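PDB 5F2H: uncharacterized protein from Bacillus cereus, which is of unknown function but probably acts as a hydrolase of the alpha/beta-hydrolase superfamily. Local coordinates for residues Ala144-Tyr149 with His294-Asp299; Pro148-Val153 with Glu302-Ala307; Arg212-Thr217 with Phe228-Pro233; Ser201-Gly206 with Glu306-Ile311. All coordinates share one frame; numbering follows the deposited sequence.

Contact 1: residues Ala144-Tyr149 with His294-Asp299; sequences AIVEPY and HDYPED
The rings of Tyr149 and Tyr296 lie face against face in an offset stack, their centroids 3.7 Å apart and their planes only 8° from parallel. Each ring takes the other's CD1 over one face, displaced toward the rim; at the in-plane edge of Tyr149 lie Ile145 O and a water, and at that of Tyr296 lies Asp295 OD1. Phe207 also stacks on the Tyr296 ring, and Phe300 meets it edge-to-face. The offset leaves Tyr149 CB over the Tyr296 ring as well, a CH-pi contact with CB 3.7 Å from the centroid. Both CB bonds point across the contact, and with CG anti to the carbonyl carbon (chi1 -60° in each) the rings come together between helix 143-150 and the loop ahead of helix 300-313. In an alpha/beta hydrolase this loop follows the last strand and usually carries the catalytic histidine; here His294 NE2 is hydrogen-bonded to Ser208 OG, consistent with that role. Tyr296 OH bonds to the indole NE1 of Trp150, with Val146 CG2 3.8 Å from Tyr296 OH. Tyr149 OH reaches the water at 2.8 Å, and this water donates to Asp295 OD1 over 3.0 Å. The same OD1 accepts Tyr296 N within the loop, from above the carboxylate plane. Thr9 of the second subunit makes a weak hydrogen bond with Tyr149 OH.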
loop_
_atom_site.group_PDB
_atom_site.type_symbol
_atom_site.label_atom_id
_atom_site.label_comp_id
_atom_site.label_asym_id
_atom_site.label_seq_id
_atom_site.Cartn_x
_atom_site.Cartn_y
_atom_site.Cartn_z
ATOM N N ALA B 144 -5.140 23.681 -11.529
ATOM C CA ALA B 144 -3.788 24.183 -11.312
ATOM C C ALA B 144 -3.641 24.839 -9.947
ATOM O O ALA B 144 -2.659 24.626 -9.238
ATOM C CB ALA B 144 -3.421 25.176 -12.383
ATOM N N ILE B 145 -4.646 25.619 -9.580
ATOM C CA ILE B 145 -4.656 26.369 -8.326
ATOM C C ILE B 145 -4.825 25.569 -7.044
ATOM O O ILE B 145 -4.327 25.947 -5.992
ATOM C CB ILE B 145 -5.786 27.413 -8.376
ATOM C CG1 ILE B 145 -5.466 28.439 -9.462
ATOM C CG2 ILE B 145 -5.947 28.111 -7.040
ATOM C CD1 ILE B 145 -6.565 29.453 -9.670
ATOM N N VAL B 146 -5.526 24.457 -7.122
ATOM C CA VAL B 146 -5.763 23.660 -5.931
ATOM C C VAL B 146 -4.744 22.519 -5.765
ATOM O O VAL B 146 -4.493 22.073 -4.672
ATOM C CB VAL B 146 -7.230 23.144 -5.948
ATOM C CG1 VAL B 146 -7.441 22.171 -7.094
ATOM C CG2 VAL B 146 -7.590 22.480 -4.629
ATOM N N GLU B 147 -4.115 22.093 -6.848
ATOM C CA GLU B 147 -3.156 21.007 -6.775
ATOM C C GLU B 147 -2.026 21.220 -5.755
ATOM O O GLU B 147 -1.795 20.369 -4.911
ATOM C CB GLU B 147 -2.636 20.709 -8.186
ATOM C CG GLU B 147 -1.532 19.668 -8.302
ATOM C CD GLU B 147 -1.086 19.426 -9.745
ATOM O OE1 GLU B 147 -1.926 19.415 -10.662
ATOM O OE2 GLU B 147 0.113 19.183 -9.966
ATOM N N PRO B 148 -1.361 22.381 -5.780
ATOM C CA PRO B 148 -0.244 22.598 -4.854
ATOM C C PRO B 148 -0.526 22.372 -3.369
ATOM O O PRO B 148 0.385 21.954 -2.645
ATOM C CB PRO B 148 0.131 24.062 -5.083
ATOM C CG PRO B 148 -0.324 24.375 -6.454
ATOM C CD PRO B 148 -1.545 23.527 -6.685
ATOM N N TYR B 149 -1.760 22.627 -2.922
ATOM C CA TYR B 149 -2.084 22.468 -1.510
ATOM C C TYR B 149 -2.420 21.045 -1.105
ATOM O O TYR B 149 -2.438 20.739 0.091
ATOM C CB TYR B 149 -3.246 23.382 -1.122
ATOM C CG TYR B 149 -2.999 24.860 -1.328
ATOM C CD1 TYR B 149 -2.462 25.633 -0.323
ATOM C CD2 TYR B 149 -3.370 25.494 -2.510
ATOM C CE1 TYR B 149 -2.253 26.995 -0.515
ATOM C CE2 TYR B 149 -3.194 26.850 -2.696
ATOM C CZ TYR B 149 -2.623 27.596 -1.708
ATOM O OH TYR B 149 -2.399 28.956 -1.905
ATOM N N HIS B 294 -8.739 33.867 4.844
ATOM C CA HIS B 294 -9.328 32.863 3.955
ATOM C C HIS B 294 -8.275 32.362 2.974
ATOM O O HIS B 294 -8.218 32.742 1.785
ATOM C CB HIS B 294 -10.541 33.445 3.267
ATOM C CG HIS B 294 -11.339 32.450 2.481
ATOM N ND1 HIS B 294 -11.384 32.451 1.106
ATOM C CD2 HIS B 294 -12.132 31.430 2.882
ATOM C CE1 HIS B 294 -12.194 31.495 0.691
ATOM N NE2 HIS B 294 -12.667 30.866 1.751
ATOM N N ASP B 295 -7.464 31.458 3.507
ATOM C CA ASP B 295 -6.366 30.883 2.794
ATOM C C ASP B 295 -5.928 29.670 3.583
ATOM O O ASP B 295 -6.348 29.503 4.703
ATOM C CB ASP B 295 -5.244 31.924 2.803
ATOM C CG ASP B 295 -3.994 31.438 2.151
ATOM O OD1 ASP B 295 -4.080 30.495 1.339
ATOM O OD2 ASP B 295 -2.926 32.009 2.466
ATOM N N TYR B 296 -5.076 28.836 3.007
ATOM C CA TYR B 296 -4.577 27.665 3.705
ATOM C C TYR B 296 -3.413 28.085 4.598
ATOM O O TYR B 296 -2.699 29.057 4.291
ATOM C CB TYR B 296 -4.020 26.657 2.730
ATOM C CG TYR B 296 -4.961 26.109 1.698
ATOM C CD1 TYR B 296 -5.322 26.854 0.602
ATOM C CD2 TYR B 296 -5.305 24.775 1.713
ATOM C CE1 TYR B 296 -6.076 26.300 -0.414
ATOM C CE2 TYR B 296 -6.066 24.213 0.710
ATOM C CZ TYR B 296 -6.433 24.977 -0.353
ATOM O OH TYR B 296 -7.196 24.416 -1.343
ATOM N N PRO B 297 -3.212 27.376 5.724
ATOM C CA PRO B 297 -2.078 27.710 6.612
ATOM C C PRO B 297 -0.791 27.415 5.874
ATOM O O PRO B 297 -0.761 26.535 5.009
ATOM C CB PRO B 297 -2.252 26.769 7.794
ATOM C CG PRO B 297 -3.136 25.675 7.295
ATOM C CD PRO B 297 -4.005 26.249 6.227
ATOM N N GLU B 298 0.284 28.103 6.222
ATOM C CA GLU B 298 1.543 27.889 5.501
ATOM C C GLU B 298 2.173 26.497 5.743
ATOM O O GLU B 298 2.918 25.998 4.902
ATOM C CB GLU B 298 2.466 29.095 5.697
ATOM C CG GLU B 298 3.628 29.156 4.716
ATOM C CD GLU B 298 4.208 30.560 4.596
ATOM O OE1 GLU B 298 3.456 31.527 4.838
ATOM O OE2 GLU B 298 5.379 30.706 4.180
ATOM N N ASP B 299 1.801 25.852 6.849
ATOM C CA ASP B 299 2.265 24.498 7.167
ATOM C C ASP B 299 1.062 23.541 6.996
ATOM O O ASP B 299 0.856 22.611 7.787
ATOM C CB ASP B 299 2.820 24.401 8.593
ATOM C CG ASP B 299 1.764 24.616 9.668
ATOM O OD1 ASP B 299 0.600 24.948 9.344
ATOM O OD2 ASP B 299 2.107 24.427 10.855
HETATM O O HOH W 1 -1.331 30.304 0.280
#

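Contact 2: residues Pro148-Val153 with Glu302-Ala307; sequences PYWKSV and ELLKEA
Where helix 143-150 runs out into a 3-10 turn, two elements on one face of the alpha/beta-hydrolase sheet meet through Leu304 of helix 300-313, which is fitted against Trp150, Ser152 and Val153. Leu304 accounts for 98 of the 165 Å² buried between the segments. Its CB bond points toward the turn, and with CD1 anti to CA (chi2 176°), CD1 reaches forward to the turn while CD2 branches off to the indole. CD2 meets the six-membered part of the indole, 3.7 Å from Trp150 CZ3 and 3.9 Å from Trp150 CE3, approaching obliquely, with the two side chains crossing at about a right angle. Leu304 CD1 points into the turn, 3.4 Å from Ser152 OG, 3.6 Å from Tyr149 O and 4.2 Å from Val153 CG1. Ser152 OG stands between its own backbone N and carbonyl carbon (chi1 61°), and this places the hydroxyl beside the leucine methyl. The contact is thus van der Waals throughout, and both polar atoms, Tyr149 O and Ser152 OG, lie against the same methyl, CD1. The turn itself is held weakly: Val153 N to Trp150 O is a long, weak bond. Beneath these two elements lies the sheet. Trp150 rests on Ala135 and Val153 on Phe133, both of strand 131-136, while Leu304 also reaches Ile229 of strand 227-231, and its neighbour Leu303 packs on Tyr256 and Val258 of strand 254-260.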
loop_
_atom_site.group_PDB
_atom_site.type_symbol
_atom_site.label_atom_id
_atom_site.label_comp_id
_atom_site.label_asym_id
_atom_site.label_seq_id
_atom_site.Cartn_x
_atom_site.Cartn_y
_atom_site.Cartn_z
ATOM N N PRO B 148 -1.361 22.381 -5.780
ATOM C CA PRO B 148 -0.244 22.598 -4.854
ATOM C C PRO B 148 -0.526 22.372 -3.369
ATOM O O PRO B 148 0.385 21.954 -2.645
ATOM C CB PRO B 148 0.131 24.062 -5.083
ATOM C CG PRO B 148 -0.324 24.375 -6.454
ATOM C CD PRO B 148 -1.545 23.527 -6.685
ATOM N N TYR B 149 -1.760 22.627 -2.922
ATOM C CA TYR B 149 -2.084 22.468 -1.510
ATOM C C TYR B 149 -2.420 21.045 -1.105
ATOM O O TYR B 149 -2.438 20.739 0.091
ATOM C CB TYR B 149 -3.246 23.382 -1.122
ATOM C CG TYR B 149 -2.999 24.860 -1.328
ATOM C CD1 TYR B 149 -2.462 25.633 -0.323
ATOM C CD2 TYR B 149 -3.370 25.494 -2.510
ATOM C CE1 TYR B 149 -2.253 26.995 -0.515
ATOM C CE2 TYR B 149 -3.194 26.850 -2.696
ATOM C CZ TYR B 149 -2.623 27.596 -1.708
ATOM O OH TYR B 149 -2.399 28.956 -1.905
ATOM N N TRP B 150 -2.661 20.160 -2.071
ATOM C CA TRP B 150 -3.044 18.779 -1.735
ATOM C C TRP B 150 -2.117 17.755 -2.329
ATOM O O TRP B 150 -2.362 16.567 -2.220
ATOM C CB TRP B 150 -4.479 18.540 -2.238
ATOM C CG TRP B 150 -5.423 19.548 -1.694
ATOM C CD1 TRP B 150 -5.680 20.782 -2.201
ATOM C CD2 TRP B 150 -6.206 19.434 -0.518
ATOM N NE1 TRP B 150 -6.585 21.441 -1.416
ATOM C CE2 TRP B 150 -6.954 20.617 -0.392
ATOM C CE3 TRP B 150 -6.374 18.431 0.433
ATOM C CZ2 TRP B 150 -7.830 20.838 0.663
ATOM C CZ3 TRP B 150 -7.266 18.634 1.461
ATOM C CH2 TRP B 150 -7.971 19.833 1.578
ATOM N N LYS B 151 -1.052 18.223 -2.958
ATOM C CA LYS B 151 -0.060 17.354 -3.602
ATOM C C LYS B 151 0.611 16.391 -2.619
ATOM O O LYS B 151 0.904 15.244 -2.978
ATOM C CB LYS B 151 1.017 18.226 -4.253
ATOM C CG LYS B 151 2.012 17.490 -5.133
ATOM C CD LYS B 151 3.161 18.389 -5.598
ATOM C CE LYS B 151 2.682 19.673 -6.266
ATOM N NZ LYS B 151 1.745 19.454 -7.402
ATOM N N SER B 152 0.814 16.840 -1.379
ATOM C CA SER B 152 1.472 16.030 -0.346
ATOM C C SER B 152 0.733 14.781 0.159
ATOM O O SER B 152 1.177 14.163 1.128
ATOM C CB SER B 152 1.857 16.911 0.841
ATOM O OG SER B 152 0.720 17.498 1.430
ATOM N N VAL B 153 -0.393 14.422 -0.451
ATOM C CA VAL B 153 -1.125 13.218 -0.034
ATOM C C VAL B 153 -0.499 11.974 -0.651
ATOM O O VAL B 153 -0.810 10.858 -0.252
ATOM C CB VAL B 153 -2.621 13.239 -0.430
ATOM C CG1 VAL B 153 -3.340 14.375 0.276
ATOM C CG2 VAL B 153 -2.802 13.319 -1.945
ATOM N N GLU B 302 1.579 19.708 6.590
ATOM C CA GLU B 302 1.854 19.038 7.859
ATOM C C GLU B 302 0.545 18.665 8.526
ATOM O O GLU B 302 0.444 17.619 9.158
ATOM C CB GLU B 302 2.696 19.910 8.793
ATOM C CG GLU B 302 4.128 20.072 8.333
ATOM C CD GLU B 302 4.886 18.746 8.317
ATOM O OE1 GLU B 302 4.334 17.716 8.771
ATOM O OE2 GLU B 302 6.054 18.731 7.868
ATOM N N LEU B 303 -0.456 19.530 8.399
ATOM C CA LEU B 303 -1.761 19.247 8.971
ATOM C C LEU B 303 -2.320 18.051 8.235
ATOM O O LEU B 303 -2.886 17.165 8.869
ATOM C CB LEU B 303 -2.705 20.433 8.859
ATOM C CG LEU B 303 -2.230 21.718 9.543
ATOM C CD1 LEU B 303 -3.262 22.818 9.349
ATOM C CD2 LEU B 303 -1.949 21.499 11.024
ATOM N N LEU B 304 -2.156 18.018 6.906
ATOM C CA LEU B 304 -2.631 16.873 6.110
ATOM C C LEU B 304 -2.045 15.561 6.605
ATOM O O LEU B 304 -2.700 14.521 6.512
ATOM C CB LEU B 304 -2.313 17.008 4.626
ATOM C CG LEU B 304 -3.123 17.937 3.739
ATOM C CD1 LEU B 304 -2.540 17.973 2.333
ATOM C CD2 LEU B 304 -4.553 17.433 3.690
ATOM N N LYS B 305 -0.805 15.600 7.087
ATOM C CA LYS B 305 -0.169 14.400 7.607
ATOM C C LYS B 305 -0.980 13.934 8.826
ATOM O O LYS B 305 -1.442 12.789 8.856
ATOM C CB LYS B 305 1.295 14.659 7.955
ATOM C CG LYS B 305 2.048 13.416 8.391
ATOM C CD LYS B 305 3.542 13.640 8.552
ATOM C CE LYS B 305 4.197 13.970 7.217
ATOM N NZ LYS B 305 5.673 14.098 7.339
ATOM N N GLU B 306 -1.174 14.823 9.806
ATOM C CA GLU B 306 -1.972 14.496 11.002
ATOM C C GLU B 306 -3.362 14.001 10.637
ATOM O O GLU B 306 -3.821 12.987 11.128
ATOM C CB GLU B 306 -2.231 15.706 11.906
ATOM C CG GLU B 306 -1.123 16.214 12.800
ATOM C CD GLU B 306 -1.654 17.285 13.759
ATOM O OE1 GLU B 306 -0.927 17.695 14.696
ATOM O OE2 GLU B 306 -2.837 17.681 13.616
ATOM N N ALA B 307 -4.046 14.786 9.817
ATOM C CA ALA B 307 -5.397 14.470 9.381
ATOM C C ALA B 307 -5.507 13.040 8.892
ATOM O O ALA B 307 -6.345 12.280 9.347
ATOM C CB ALA B 307 -5.824 15.438 8.296
#

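Contact 3: residues Arg212-Thr217 with Phe228-Pro233; sequences RVALYT and FIFMAP
Phe230 projects from strand 227-231 onto Ala214 and Leu215 of helix 209-219; strand and helix belong to the beta-alpha-beta unit 202-207, 209-219, 227-231 of the alpha/beta-hydrolase fold. The close part is confined to the far end of the ring. Phe230 CE1 is 3.8 Å from Ala214 CB, and Phe230 CZ is 3.9 Å from Leu215 CB; both methyl and methylene approach the ring obliquely. Leu215 CG is anti to the backbone N (chi1 -174°), which carries one methyl, Leu215 CD1, along the CE2 side of the ring, 4.1 Å from Phe230 CE2; the two side chains cross at about a right angle. Elsewhere the fit is slacker: the side chains of Phe228, Pro233 and Arg212 each stay more than 5 Å from the opposite segment. Phe228, though loose toward the helix, lies against a face of the Phe230 ring within its own strand. This looser margin does not face solvent, for all these residues are buried in the protein. Within the helix, Val213 O accepts two bonds from Thr217 that arrive from opposite faces of its carbonyl plane, Thr217 N at 2.8 Å and Thr217 OG1 at 2.9 Å.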
loop_
_atom_site.group_PDB
_atom_site.type_symbol
_atom_site.label_atom_id
_atom_site.label_comp_id
_atom_site.label_asym_id
_atom_site.label_seq_id
_atom_site.Cartn_x
_atom_site.Cartn_y
_atom_site.Cartn_z
ATOM N N ARG B 212 -18.166 22.403 0.456
ATOM C CA ARG B 212 -19.629 22.350 0.517
ATOM C C ARG B 212 -20.186 21.179 -0.278
ATOM O O ARG B 212 -20.908 20.337 0.284
ATOM C CB ARG B 212 -20.295 23.652 0.028
ATOM C CG ARG B 212 -21.801 23.612 0.327
ATOM C CD ARG B 212 -22.738 24.830 0.215
ATOM N NE ARG B 212 -22.949 25.434 -1.086
ATOM C CZ ARG B 212 -24.007 26.192 -1.401
ATOM N NH1 ARG B 212 -25.072 26.311 -0.591
ATOM N NH2 ARG B 212 -24.082 26.709 -2.621
ATOM N N VAL B 213 -19.828 21.112 -1.564
ATOM C CA VAL B 213 -20.300 20.030 -2.431
ATOM C C VAL B 213 -19.826 18.693 -1.874
ATOM O O VAL B 213 -20.544 17.684 -1.912
ATOM C CB VAL B 213 -19.802 20.188 -3.864
ATOM C CG1 VAL B 213 -20.243 19.020 -4.715
ATOM C CG2 VAL B 213 -20.308 21.474 -4.475
ATOM N N ALA B 214 -18.601 18.684 -1.354
ATOM C CA ALA B 214 -18.049 17.468 -0.786
ATOM C C ALA B 214 -18.968 16.967 0.327
ATOM O O ALA B 214 -19.295 15.785 0.381
ATOM C CB ALA B 214 -16.670 17.723 -0.217
ATOM N N LEU B 215 -19.383 17.865 1.216
ATOM C CA LEU B 215 -20.230 17.470 2.315
ATOM C C LEU B 215 -21.655 17.108 1.825
ATOM O O LEU B 215 -22.254 16.155 2.308
ATOM C CB LEU B 215 -20.290 18.570 3.379
ATOM C CG LEU B 215 -21.043 18.195 4.671
ATOM C CD1 LEU B 215 -20.333 17.053 5.378
ATOM C CD2 LEU B 215 -21.163 19.369 5.623
ATOM N N TYR B 216 -22.180 17.849 0.863
ATOM C CA TYR B 216 -23.507 17.562 0.351
ATOM C C TYR B 216 -23.529 16.154 -0.223
ATOM O O TYR B 216 -24.354 15.337 0.146
ATOM C CB TYR B 216 -23.874 18.592 -0.711
ATOM C CG TYR B 216 -25.280 18.497 -1.218
ATOM C CD1 TYR B 216 -26.343 18.880 -0.416
ATOM C CD2 TYR B 216 -25.548 18.191 -2.540
ATOM C CE1 TYR B 216 -27.640 18.863 -0.883
ATOM C CE2 TYR B 216 -26.849 18.188 -3.023
ATOM C CZ TYR B 216 -27.893 18.516 -2.185
ATOM O OH TYR B 216 -29.191 18.501 -2.639
ATOM N N THR B 217 -22.544 15.853 -1.051
ATOM C CA THR B 217 -22.426 14.542 -1.691
ATOM C C THR B 217 -22.379 13.394 -0.689
ATOM O O THR B 217 -23.115 12.419 -0.811
ATOM C CB THR B 217 -21.179 14.512 -2.612
ATOM O OG1 THR B 217 -21.319 15.531 -3.615
ATOM C CG2 THR B 217 -21.052 13.196 -3.310
ATOM N N PHE B 228 -13.023 13.071 6.095
ATOM C CA PHE B 228 -13.084 14.261 5.250
ATOM C C PHE B 228 -12.225 15.345 5.864
ATOM O O PHE B 228 -12.210 15.520 7.087
ATOM C CB PHE B 228 -14.527 14.738 5.085
ATOM C CG PHE B 228 -15.151 15.213 6.361
ATOM C CD1 PHE B 228 -15.706 14.322 7.253
ATOM C CD2 PHE B 228 -15.178 16.546 6.664
ATOM C CE1 PHE B 228 -16.306 14.761 8.430
ATOM C CE2 PHE B 228 -15.774 17.001 7.838
ATOM C CZ PHE B 228 -16.342 16.106 8.725
ATOM N N ILE B 229 -11.568 16.115 5.012
ATOM C CA ILE B 229 -10.671 17.173 5.489
ATOM C C ILE B 229 -11.020 18.532 4.895
ATOM O O ILE B 229 -10.581 18.845 3.790
ATOM C CB ILE B 229 -9.208 16.830 5.118
ATOM C CG1 ILE B 229 -8.845 15.413 5.580
ATOM C CG2 ILE B 229 -8.245 17.844 5.721
ATOM C CD1 ILE B 229 -7.474 14.973 5.144
ATOM N N PHE B 230 -11.762 19.356 5.635
ATOM C CA PHE B 230 -12.149 20.654 5.108
ATOM C C PHE B 230 -11.299 21.814 5.566
ATOM O O PHE B 230 -10.853 21.864 6.709
ATOM C CB PHE B 230 -13.600 20.968 5.403
ATOM C CG PHE B 230 -14.556 19.913 4.941
ATOM C CD1 PHE B 230 -14.411 19.310 3.696
ATOM C CD2 PHE B 230 -15.747 19.717 5.633
ATOM C CE1 PHE B 230 -15.354 18.397 3.239
ATOM C CE2 PHE B 230 -16.692 18.822 5.177
ATOM C CZ PHE B 230 -16.493 18.154 3.985
HETATM N N MSE B 231 -11.090 22.751 4.646
HETATM C CA MSE B 231 -10.286 23.945 4.895
HETATM C C MSE B 231 -11.202 25.096 4.630
HETATM O O MSE B 231 -11.738 25.242 3.518
HETATM C CB MSE B 231 -9.094 23.941 3.934
HETATM C CG MSE B 231 -8.228 25.200 4.003
HETATM SE SE MSE B 231 -7.204 25.308 5.688
HETATM C CE MSE B 231 -8.061 26.963 6.349
ATOM N N ALA B 232 -11.457 25.886 5.665
ATOM C CA ALA B 232 -12.330 27.047 5.528
ATOM C C ALA B 232 -13.617 26.747 4.753
ATOM O O ALA B 232 -14.024 27.518 3.881
ATOM C CB ALA B 232 -11.561 28.160 4.840
ATOM N N PRO B 233 -14.267 25.630 5.071
ATOM C CA PRO B 233 -15.509 25.260 4.387
ATOM C C PRO B 233 -16.601 26.321 4.457
ATOM O O PRO B 233 -16.730 27.026 5.472
ATOM C CB PRO B 233 -15.976 24.025 5.149
ATOM C CG PRO B 233 -15.391 24.186 6.507
ATOM C CD PRO B 233 -14.069 24.867 6.317
#

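Contact 4: residues Ser201-Gly206 with Glu306-Ile311; sequences SVIIGG and EAIKYI
Ile203 of strand 202-207 meets Ile311 and Ile308 of helix 300-313 in an all-isoleucine contact, in which every approach across the gap is between aliphatic carbons. The strand belongs to the alpha/beta-hydrolase sheet, and Gly206 at its end begins the probable nucleophile elbow. All three residues share one conformation: CG1 is anti to the carbonyl carbon, CG2 anti to the backbone N, and chi2 is extended. For Ile203 (chi1 -61°, chi2 179°) this stretches the CG1-CD1 arm out from the sheet, with CG2 as a second, shorter prong. Ile311, extended in the same way, comes from the helix to meet it tip to tip. The branches pair in exchange: Ile203 CG2 is 3.9 Å from Ile311 CD1, while Ile203 CD1 is 3.9 Å from Ile311 CG2. Thus the long arm of each residue ends against the short branch of the other. Ile308, one turn earlier, crosses Ile203 obliquely and offers its CG1 methylene, 4.0 Å from Ile203 CD1. Nearly all of the 141 Å² of buried surface falls on these three side chains, over half of it on Ile203. The CB bonds of Val202 and Ile204 point away from the helix, and Ile204 touches Ala214 on the other face of the sheet. Helix 300-313 therefore lies over the middle of the parallel sheet: Ile203 is flanked by Phe133 of strand 131-136 and Ile229 of strand 227-231, Ile311 also rests on Ile229, and Ile308 reaches Tyr158 of strand 158-164.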
loop_
_atom_site.group_PDB
_atom_site.type_symbol
_atom_site.label_atom_id
_atom_site.label_comp_id
_atom_site.label_asym_id
_atom_site.label_seq_id
_atom_site.Cartn_x
_atom_site.Cartn_y
_atom_site.Cartn_z
ATOM N N SER B 201 -9.316 2.561 1.192
ATOM C CA SER B 201 -9.574 3.821 1.886
ATOM C C SER B 201 -9.878 4.992 0.959
ATOM O O SER B 201 -9.264 5.122 -0.098
ATOM C CB SER B 201 -8.377 4.183 2.774
ATOM O OG SER B 201 -8.590 5.416 3.452
ATOM N N VAL B 202 -10.817 5.851 1.374
ATOM C CA VAL B 202 -11.196 7.048 0.601
ATOM C C VAL B 202 -11.431 8.264 1.519
ATOM O O VAL B 202 -12.242 8.222 2.440
ATOM C CB VAL B 202 -12.451 6.819 -0.247
ATOM C CG1 VAL B 202 -12.793 8.075 -1.035
ATOM C CG2 VAL B 202 -12.245 5.644 -1.186
ATOM N N ILE B 203 -10.705 9.343 1.263
ATOM C CA ILE B 203 -10.819 10.563 2.038
ATOM C C ILE B 203 -11.148 11.678 1.074
ATOM O O ILE B 203 -10.498 11.783 0.031
ATOM C CB ILE B 203 -9.469 10.916 2.704
ATOM C CG1 ILE B 203 -9.031 9.797 3.656
ATOM C CG2 ILE B 203 -9.556 12.261 3.422
ATOM C CD1 ILE B 203 -7.702 10.043 4.345
ATOM N N ILE B 204 -12.123 12.523 1.403
ATOM C CA ILE B 204 -12.433 13.634 0.514
ATOM C C ILE B 204 -12.137 14.939 1.227
ATOM O O ILE B 204 -12.467 15.107 2.383
ATOM C CB ILE B 204 -13.848 13.620 -0.067
ATOM C CG1 ILE B 204 -13.982 14.753 -1.086
ATOM C CG2 ILE B 204 -14.883 13.760 1.035
ATOM C CD1 ILE B 204 -15.254 14.723 -1.896
ATOM N N GLY B 205 -11.423 15.820 0.537
ATOM C CA GLY B 205 -11.042 17.111 1.058
ATOM C C GLY B 205 -11.610 18.200 0.174
ATOM O O GLY B 205 -11.987 17.954 -0.987
ATOM N N GLY B 206 -11.653 19.421 0.703
ATOM C CA GLY B 206 -12.166 20.563 -0.059
ATOM C C GLY B 206 -11.813 21.887 0.590
ATOM O O GLY B 206 -11.422 21.923 1.763
ATOM N N GLU B 306 -1.174 14.823 9.806
ATOM C CA GLU B 306 -1.972 14.496 11.002
ATOM C C GLU B 306 -3.362 14.001 10.637
ATOM O O GLU B 306 -3.821 12.987 11.128
ATOM C CB GLU B 306 -2.231 15.706 11.906
ATOM C CG GLU B 306 -1.123 16.214 12.800
ATOM C CD GLU B 306 -1.654 17.285 13.759
ATOM O OE1 GLU B 306 -0.927 17.695 14.696
ATOM O OE2 GLU B 306 -2.837 17.681 13.616
ATOM N N ALA B 307 -4.046 14.786 9.817
ATOM C CA ALA B 307 -5.397 14.470 9.381
ATOM C C ALA B 307 -5.507 13.040 8.892
ATOM O O ALA B 307 -6.345 12.280 9.347
ATOM C CB ALA B 307 -5.824 15.438 8.296
ATOM N N ILE B 308 -4.639 12.665 7.970
ATOM C CA ILE B 308 -4.669 11.319 7.441
ATOM C C ILE B 308 -4.346 10.299 8.529
ATOM O O ILE B 308 -4.990 9.248 8.603
ATOM C CB ILE B 308 -3.752 11.191 6.218
ATOM C CG1 ILE B 308 -4.311 12.069 5.093
ATOM C CG2 ILE B 308 -3.671 9.741 5.752
ATOM C CD1 ILE B 308 -3.543 11.989 3.794
ATOM N N LYS B 309 -3.353 10.599 9.365
ATOM C CA LYS B 309 -2.986 9.696 10.464
ATOM C C LYS B 309 -4.230 9.449 11.266
ATOM O O LYS B 309 -4.659 8.320 11.433
ATOM C CB LYS B 309 -1.896 10.281 11.368
ATOM C CG LYS B 309 -0.489 10.277 10.786
ATOM C CD LYS B 309 0.472 11.106 11.628
ATOM C CE LYS B 309 0.540 10.687 13.091
ATOM N NZ LYS B 309 1.442 11.602 13.845
ATOM N N TYR B 310 -4.831 10.543 11.701
ATOM C CA TYR B 310 -6.059 10.519 12.474
ATOM C C TYR B 310 -7.156 9.715 11.801
ATOM O O TYR B 310 -7.623 8.727 12.358
ATOM C CB TYR B 310 -6.532 11.955 12.694
ATOM C CG TYR B 310 -7.875 12.097 13.358
ATOM C CD1 TYR B 310 -8.013 11.983 14.738
ATOM C CD2 TYR B 310 -8.999 12.430 12.611
ATOM C CE1 TYR B 310 -9.244 12.145 15.348
ATOM C CE2 TYR B 310 -10.235 12.597 13.210
ATOM C CZ TYR B 310 -10.357 12.452 14.576
ATOM O OH TYR B 310 -11.595 12.618 15.164
ATOM N N ILE B 311 -7.517 10.118 10.583
ATOM C CA ILE B 311 -8.589 9.474 9.814
ATOM C C ILE B 311 -8.513 7.975 9.665
ATOM O O ILE B 311 -9.423 7.259 10.073
ATOM C CB ILE B 311 -8.775 10.113 8.413
ATOM C CG1 ILE B 311 -9.341 11.522 8.580
ATOM C CG2 ILE B 311 -9.739 9.294 7.550
ATOM C CD1 ILE B 311 -9.547 12.266 7.285
#

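In the fold
Contacts 1 and 2 start from helix 143-150, their centres about 10 Å apart; contacts 2 and 4 share helix 300-313, with centres about 9 Å apart. Contact 3 lies against the other face of the sheet, yet its strand probably hydrogen-bonds to that of contact 4, Met231 N lying 3.0 Å from Gly206 O. Met231, a selenomethionine, links contact 3 back to contact 1, its SE 3.4 Å from Pro297 CD. The focus is the probable nucleophile elbow (Gly206, Ser208, Gly210), between the strand of contact 4 and the helix of contact 3. Trp150 of contact 2 packs beside it, CH2 3.8 Å from Gly206 N, and contact 1 brings the loop of His294 to the same site.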